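Local structure of LEOA (Escherichia coli, 4AUR) at residues A[11-25]-A[38-52]. The protein is a bacterial dynamin-like protein that probably binds and hydrolyses GTP and has been linked to the LT toxin of enterotoxigenic strains. Numbering follows the deposited sequence.
Sequences KQAAINSLLQLRGML and DLQKVTSAINAIESD
V42 projects as a knob into a hole formed by L18, L21, R22 and L25. The helices of segments 11-25 and 38-51 follow one another in the chain and run at 172° with axes 9.7 Å apart, which makes the contact an antiparallel helical hairpin; the second helix leads into strand 54-60 of the mixed sheet. From the knob, V42 CG1 lies 3.5 Å from L18 O, while CG2 faces the methyls of L21 and L25. Next along the seam, I46 CG1 runs alongside L18 CB, the two side chains pointing opposite ways, whereas L18 and I49 meet tip to tip, CD1 to CD1 at 3.8 Å. M275 and V282 of helix 275-343 touch V42 and L21 respectively, evidence that the hairpin also packs on the long helical part. At the far end of the hairpin, K11 NZ makes weak hydrogen bonds to E50 O (3.1 Å) and D52 O (3.4 Å), while the D52 carboxylate is salt-bridged to K272.

R22 can be followed outward. Its CB leads to CG, which rests 3.6 Å from L39 CD2; CD then passes T43 OG1 at 3.6 Å, and the bend at chi3 (61°) turns the guanidinium back along the seam. L19 CD2, from the same helix, lies above one face, displaced toward the rim. NE and CZ approach T43 OG1 more distantly. That hydroxyl donates to L39 O within its own helix and accepts from R22 NH1 at 2.9 Å, lying 21° out of the guanidinium plane.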
# COMPACT_ATOMS: atom_id res chain seq x y z
N LYS A 11 -28.30 19.11 -2.72
CA LYS A 11 -27.46 20.30 -2.73
C LYS A 11 -26.47 20.28 -1.59
O LYS A 11 -25.28 20.47 -1.79
CB LYS A 11 -28.26 21.59 -2.62
CG LYS A 11 -27.55 22.78 -3.19
CD LYS A 11 -28.49 23.93 -3.47
CE LYS A 11 -28.35 25.04 -2.45
NZ LYS A 11 -29.65 25.73 -2.30
N GLN A 12 -26.94 20.02 -0.38
CA GLN A 12 -26.03 20.01 0.75
C GLN A 12 -25.00 18.89 0.61
O GLN A 12 -23.82 19.10 0.88
CB GLN A 12 -26.78 19.88 2.08
CG GLN A 12 -26.08 20.53 3.28
CD GLN A 12 -25.77 22.03 3.10
OE1 GLN A 12 -24.87 22.58 3.78
NE2 GLN A 12 -26.50 22.70 2.18
N ALA A 13 -25.42 17.71 0.19
CA ALA A 13 -24.45 16.63 0.08
C ALA A 13 -23.31 17.03 -0.84
O ALA A 13 -22.17 16.74 -0.55
CB ALA A 13 -25.09 15.35 -0.40
N ALA A 14 -23.62 17.70 -1.93
CA ALA A 14 -22.62 18.10 -2.91
C ALA A 14 -21.68 19.15 -2.35
O ALA A 14 -20.49 19.14 -2.63
CB ALA A 14 -23.27 18.64 -4.17
N ILE A 15 -22.24 20.06 -1.58
CA ILE A 15 -21.45 21.01 -0.86
C ILE A 15 -20.53 20.29 0.13
O ILE A 15 -19.34 20.57 0.17
CB ILE A 15 -22.34 22.03 -0.18
CG1 ILE A 15 -22.86 23.01 -1.20
CG2 ILE A 15 -21.56 22.80 0.88
CD1 ILE A 15 -24.05 23.79 -0.70
N ASN A 16 -21.05 19.34 0.89
CA ASN A 16 -20.16 18.59 1.77
C ASN A 16 -19.03 17.93 1.01
O ASN A 16 -17.86 18.13 1.34
CB ASN A 16 -20.90 17.52 2.54
CG ASN A 16 -21.65 18.07 3.75
OD1 ASN A 16 -21.30 19.12 4.32
ND2 ASN A 16 -22.69 17.35 4.14
N SER A 17 -19.38 17.17 -0.03
CA SER A 17 -18.40 16.47 -0.81
C SER A 17 -17.29 17.42 -1.28
O SER A 17 -16.13 17.02 -1.41
CB SER A 17 -19.05 15.81 -1.99
OG SER A 17 -19.27 16.76 -3.04
N LEU A 18 -17.62 18.69 -1.50
CA LEU A 18 -16.62 19.67 -1.88
C LEU A 18 -15.80 20.18 -0.70
O LEU A 18 -14.64 20.51 -0.85
CB LEU A 18 -17.28 20.85 -2.58
CG LEU A 18 -17.72 20.60 -4.01
CD1 LEU A 18 -18.54 21.77 -4.49
CD2 LEU A 18 -16.48 20.40 -4.87
N LEU A 19 -16.41 20.25 0.48
CA LEU A 19 -15.63 20.55 1.67
C LEU A 19 -14.62 19.42 1.95
O LEU A 19 -13.51 19.68 2.36
CB LEU A 19 -16.52 20.84 2.88
CG LEU A 19 -17.34 22.14 2.85
CD1 LEU A 19 -18.41 22.14 3.93
CD2 LEU A 19 -16.49 23.37 3.02
N GLN A 20 -15.01 18.17 1.73
CA GLN A 20 -14.09 17.05 1.93
C GLN A 20 -12.99 17.12 0.90
O GLN A 20 -11.85 16.78 1.17
CB GLN A 20 -14.81 15.73 1.77
CG GLN A 20 -15.84 15.45 2.86
CD GLN A 20 -16.95 14.56 2.36
OE1 GLN A 20 -16.82 13.89 1.33
NE2 GLN A 20 -18.06 14.54 3.08
N LEU A 21 -13.34 17.56 -0.30
CA LEU A 21 -12.35 17.80 -1.34
C LEU A 21 -11.34 18.80 -0.86
O LEU A 21 -10.15 18.57 -0.95
CB LEU A 21 -13.02 18.28 -2.61
CG LEU A 21 -12.14 18.28 -3.85
CD1 LEU A 21 -11.52 16.91 -4.01
CD2 LEU A 21 -12.92 18.68 -5.09
N ARG A 22 -11.80 19.91 -0.32
CA ARG A 22 -10.92 20.93 0.27
C ARG A 22 -9.99 20.35 1.31
O ARG A 22 -8.85 20.71 1.38
CB ARG A 22 -11.74 22.06 0.88
CG ARG A 22 -11.18 23.43 0.54
CD ARG A 22 -12.19 24.53 0.77
NE ARG A 22 -12.62 24.59 2.16
CZ ARG A 22 -13.42 25.51 2.67
NH1 ARG A 22 -13.90 26.49 1.91
NH2 ARG A 22 -13.74 25.46 3.94
N GLY A 23 -10.51 19.45 2.13
CA GLY A 23 -9.72 18.80 3.17
C GLY A 23 -8.68 17.90 2.55
O GLY A 23 -7.59 17.77 3.08
N MSE A 24 -9.01 17.29 1.43
CA MSE A 24 -8.10 16.36 0.79
C MSE A 24 -7.00 17.17 0.21
O MSE A 24 -5.85 16.73 0.22
CB MSE A 24 -8.82 15.52 -0.25
CG MSE A 24 -9.66 14.45 0.40
SE MSE A 24 -10.35 13.26 -1.02
CE MSE A 24 -12.28 13.56 -0.92
N LEU A 25 -7.32 18.38 -0.29
CA LEU A 25 -6.30 19.27 -0.87
C LEU A 25 -5.29 19.79 0.13
O LEU A 25 -4.11 19.89 -0.16
CB LEU A 25 -6.95 20.47 -1.51
CG LEU A 25 -7.59 20.14 -2.86
CD1 LEU A 25 -8.69 21.13 -3.21
CD2 LEU A 25 -6.54 20.08 -3.95
N ASP A 38 -6.35 25.55 -6.05
CA ASP A 38 -7.48 24.63 -6.03
C ASP A 38 -8.34 24.85 -4.78
O ASP A 38 -9.54 24.71 -4.82
CB ASP A 38 -7.01 23.17 -6.12
CG ASP A 38 -6.44 22.76 -7.52
OD1 ASP A 38 -6.92 23.27 -8.55
OD2 ASP A 38 -5.53 21.89 -7.59
N LEU A 39 -7.73 25.25 -3.67
CA LEU A 39 -8.50 25.56 -2.46
C LEU A 39 -9.46 26.72 -2.65
O LEU A 39 -10.64 26.63 -2.31
CB LEU A 39 -7.57 25.87 -1.28
CG LEU A 39 -6.75 24.71 -0.70
CD1 LEU A 39 -5.85 25.15 0.44
CD2 LEU A 39 -7.66 23.60 -0.23
N GLN A 40 -8.98 27.81 -3.21
CA GLN A 40 -9.86 28.94 -3.44
C GLN A 40 -10.85 28.66 -4.57
O GLN A 40 -11.98 29.15 -4.55
CB GLN A 40 -9.05 30.21 -3.67
CG GLN A 40 -9.78 31.45 -3.19
CD GLN A 40 -9.66 31.67 -1.68
OE1 GLN A 40 -8.56 31.56 -1.10
NE2 GLN A 40 -10.79 32.03 -1.03
N LYS A 41 -10.45 27.87 -5.56
CA LYS A 41 -11.36 27.51 -6.65
C LYS A 41 -12.53 26.74 -6.07
O LYS A 41 -13.68 27.05 -6.36
CB LYS A 41 -10.68 26.66 -7.71
CG LYS A 41 -9.55 27.34 -8.45
CD LYS A 41 -10.01 28.06 -9.69
CE LYS A 41 -8.86 28.78 -10.37
NZ LYS A 41 -8.67 30.16 -9.82
N VAL A 42 -12.22 25.77 -5.22
CA VAL A 42 -13.27 24.94 -4.58
C VAL A 42 -14.25 25.75 -3.73
O VAL A 42 -15.46 25.57 -3.84
CB VAL A 42 -12.65 23.79 -3.77
CG1 VAL A 42 -13.66 23.17 -2.82
CG2 VAL A 42 -12.10 22.74 -4.72
N THR A 43 -13.74 26.62 -2.86
CA THR A 43 -14.60 27.55 -2.11
C THR A 43 -15.56 28.34 -3.02
O THR A 43 -16.76 28.36 -2.76
CB THR A 43 -13.75 28.56 -1.33
OG1 THR A 43 -12.89 27.86 -0.44
CG2 THR A 43 -14.62 29.49 -0.52
N SER A 44 -15.05 28.96 -4.08
CA SER A 44 -15.89 29.63 -5.08
C SER A 44 -17.02 28.74 -5.62
O SER A 44 -18.17 29.17 -5.71
CB SER A 44 -15.06 30.13 -6.27
OG SER A 44 -14.14 31.16 -5.91
N ALA A 45 -16.70 27.51 -5.98
CA ALA A 45 -17.73 26.62 -6.51
C ALA A 45 -18.78 26.31 -5.46
O ALA A 45 -19.94 26.11 -5.79
CB ALA A 45 -17.12 25.34 -7.06
N ILE A 46 -18.38 26.27 -4.19
CA ILE A 46 -19.37 26.08 -3.13
C ILE A 46 -20.35 27.24 -3.07
O ILE A 46 -21.55 27.04 -2.91
CB ILE A 46 -18.72 25.89 -1.77
CG1 ILE A 46 -18.17 24.45 -1.67
CG2 ILE A 46 -19.73 26.12 -0.67
CD1 ILE A 46 -17.11 24.27 -0.62
N ASN A 47 -19.82 28.45 -3.24
CA ASN A 47 -20.63 29.64 -3.18
C ASN A 47 -21.55 29.71 -4.35
O ASN A 47 -22.74 29.97 -4.18
CB ASN A 47 -19.75 30.88 -3.08
CG ASN A 47 -18.98 30.91 -1.77
OD1 ASN A 47 -17.79 31.26 -1.71
ND2 ASN A 47 -19.66 30.51 -0.72
N ALA A 48 -21.03 29.47 -5.54
CA ALA A 48 -21.89 29.44 -6.72
C ALA A 48 -23.01 28.46 -6.54
O ALA A 48 -24.12 28.73 -6.94
CB ALA A 48 -21.09 29.08 -7.95
N ILE A 49 -22.72 27.33 -5.92
CA ILE A 49 -23.70 26.24 -5.82
C ILE A 49 -24.85 26.56 -4.88
O ILE A 49 -25.96 26.14 -5.13
CB ILE A 49 -23.04 24.93 -5.38
CG1 ILE A 49 -22.49 24.21 -6.61
CG2 ILE A 49 -24.04 24.01 -4.69
CD1 ILE A 49 -21.67 22.97 -6.28
N GLU A 50 -24.54 27.24 -3.78
CA GLU A 50 -25.52 27.71 -2.81
C GLU A 50 -26.72 28.42 -3.46
O GLU A 50 -27.86 28.21 -3.05
CB GLU A 50 -24.87 28.67 -1.81
CG GLU A 50 -24.10 28.01 -0.67
CD GLU A 50 -25.01 27.29 0.31
OE1 GLU A 50 -26.25 27.29 0.10
OE2 GLU A 50 -24.47 26.71 1.30
N SER A 51 -26.46 29.25 -4.46
CA SER A 51 -27.52 29.95 -5.17
C SER A 51 -28.54 29.01 -5.81
O SER A 51 -29.75 29.19 -5.66
CB SER A 51 -26.95 30.82 -6.30
OG SER A 51 -27.98 31.09 -7.23
N ASP A 52 -28.02 28.02 -6.54
CA ASP A 52 -28.80 27.19 -7.43
C ASP A 52 -30.09 26.63 -6.82
O ASP A 52 -30.17 26.37 -5.61
CB ASP A 52 -27.93 26.06 -7.99
CG ASP A 52 -26.95 26.54 -9.09
OD1 ASP A 52 -26.32 27.62 -8.95
OD2 ASP A 52 -26.83 25.84 -10.11